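Local coordinates for protein polyketide synthase PksJ (Bacillus subtilis subsp. subtilis, PDB 4J1Q) that probably uses NADPH to reduce alpha- and beta-keto groups stereoselectively on intermediates of the bacillaene assembly line, as a ketoreductase domain of a trans-acyltransferase polyketide synthase, at residues A[93-96]-A[97-101]. Sequence-based numbering, arbitrary orientation.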
# COMPACT_ATOMS: atom_id res chain seq x y z
N PHE A 93 0.07 0.44 16.81
CA PHE A 93 -0.70 1.67 16.91
C PHE A 93 -0.99 2.00 18.37
O PHE A 93 -0.83 3.16 18.79
CB PHE A 93 -1.97 1.51 16.08
CG PHE A 93 -3.04 2.51 16.39
CD1 PHE A 93 -2.90 3.83 16.00
CD2 PHE A 93 -4.27 2.09 16.89
CE1 PHE A 93 -3.94 4.72 16.18
CE2 PHE A 93 -5.31 2.97 17.06
CZ PHE A 93 -5.15 4.29 16.68
N GLU A 94 -1.29 0.98 19.17
CA GLU A 94 -1.62 1.20 20.58
C GLU A 94 -0.36 1.47 21.39
O GLU A 94 -0.39 2.19 22.37
CB GLU A 94 -2.38 0.02 21.18
CG GLU A 94 -3.76 -0.18 20.58
CD GLU A 94 -4.46 -1.41 21.12
OE1 GLU A 94 -3.79 -2.44 21.34
OE2 GLU A 94 -5.69 -1.34 21.35
N LEU A 95 0.74 0.89 20.95
CA LEU A 95 2.05 1.21 21.48
C LEU A 95 2.41 2.69 21.35
O LEU A 95 2.77 3.33 22.32
CB LEU A 95 3.09 0.34 20.79
CG LEU A 95 4.54 0.53 21.21
CD1 LEU A 95 4.76 0.08 22.65
CD2 LEU A 95 5.44 -0.22 20.25
N LEU A 96 2.29 3.25 20.15
CA LEU A 96 2.58 4.67 19.94
C LEU A 96 1.72 5.55 20.86
O LEU A 96 2.24 6.40 21.58
CB LEU A 96 2.33 5.09 18.49
CG LEU A 96 3.21 4.42 17.43
CD1 LEU A 96 2.65 4.72 16.04
CD2 LEU A 96 4.65 4.88 17.55
N GLN A 97 0.40 5.36 20.76
CA GLN A 97 -0.53 6.14 21.57
C GLN A 97 -0.06 6.26 23.00
O GLN A 97 -0.04 7.35 23.56
CB GLN A 97 -1.91 5.50 21.56
CG GLN A 97 -2.71 5.80 20.32
CD GLN A 97 -4.08 5.13 20.34
OE1 GLN A 97 -4.24 4.04 20.90
NE2 GLN A 97 -5.06 5.77 19.73
N SER A 98 0.33 5.12 23.58
CA SER A 98 0.71 5.05 24.98
C SER A 98 1.96 5.88 25.24
O SER A 98 2.05 6.59 26.24
CB SER A 98 1.02 3.61 25.38
OG SER A 98 2.41 3.36 25.26
N LYS A 99 2.95 5.73 24.37
CA LYS A 99 4.24 6.34 24.57
C LYS A 99 4.18 7.81 24.22
O LYS A 99 5.19 8.48 24.17
CB LYS A 99 5.29 5.62 23.72
CG LYS A 99 5.57 4.19 24.16
CD LYS A 99 5.63 4.07 25.68
CE LYS A 99 7.06 3.87 26.17
NZ LYS A 99 7.42 2.43 26.33
N VAL A 100 2.98 8.31 24.02
CA VAL A 100 2.81 9.60 23.42
C VAL A 100 3.40 10.72 24.28
O VAL A 100 4.01 11.65 23.77
CB VAL A 100 1.34 9.89 23.11
CG1 VAL A 100 0.59 10.29 24.37
CG2 VAL A 100 1.25 10.98 22.05
N ARG A 101 3.22 10.61 25.59
CA ARG A 101 3.76 11.60 26.51
C ARG A 101 5.28 11.58 26.49
O ARG A 101 5.91 12.63 26.50
CB ARG A 101 3.23 11.37 27.93
CG ARG A 101 2.54 12.58 28.55
CD ARG A 101 1.35 12.18 29.41
NE ARG A 101 0.34 11.47 28.63
CZ ARG A 101 -0.79 10.97 29.13
NH1 ARG A 101 -1.09 11.12 30.41
NH2 ARG A 101 -1.62 10.31 28.32
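Gln97 lies one helical turn beyond Phe93, and its amide covers part of that ring. CD sits above one face of the Phe93 ring, offset toward the rim. The nearest approach is Gln97 NE2 to Phe93 CZ, 3.4 Å. The ring and amide planes are 35° apart, so the amide slants over the ring and does not lie flat on it. Gln97 CG is anti to its carbonyl carbon (chi1 -80°), and the chain runs extended beyond CG, which carries the amide to the outer end of the ring. Gln97 NE2 donates a hydrogen bond to Ile299 O, which would limit the amide's rotation. In the backbone, Gln97 N gives an almost straight bond to Phe93 O (3.2 Å, 177°).

Ser98 N bonds to Glu94 O at 3.3 Å. The Ser98 hydroxyl turns back to the helix: Ser98 OG donates to Leu95 O at 3.0 Å. Leu95 O also accepts a bond from Lys99 N at 3.2 Å, with the donor in the carbonyl plane. Two donors thus grip Leu95 O at the end of the helix.

Lys99 is the first residue to leave helical geometry, and it is also the N-cap of the next helix. Lys99 CG lies 3.5 Å from Leu95 O. The bent chain then leads NZ to a salt bridge with Glu46. Val100 starts the new helix, and its side chain touches Phe137 and Ile300.

The segment is the junction between helices 81-98 and 100-105, with Lys99 between them. It lies in the part of the chain preceding the NADPH-binding Rossmann fold, consistent with the structural subdomain of polyketide ketoreductases. Phe93 stacks on Phe307 of helix 304-324, and Glu94 bonds to Asn304 at the start of that helix, joining the two parts. Leu95 rests on Arg70 and Ile72 of strand 70-74.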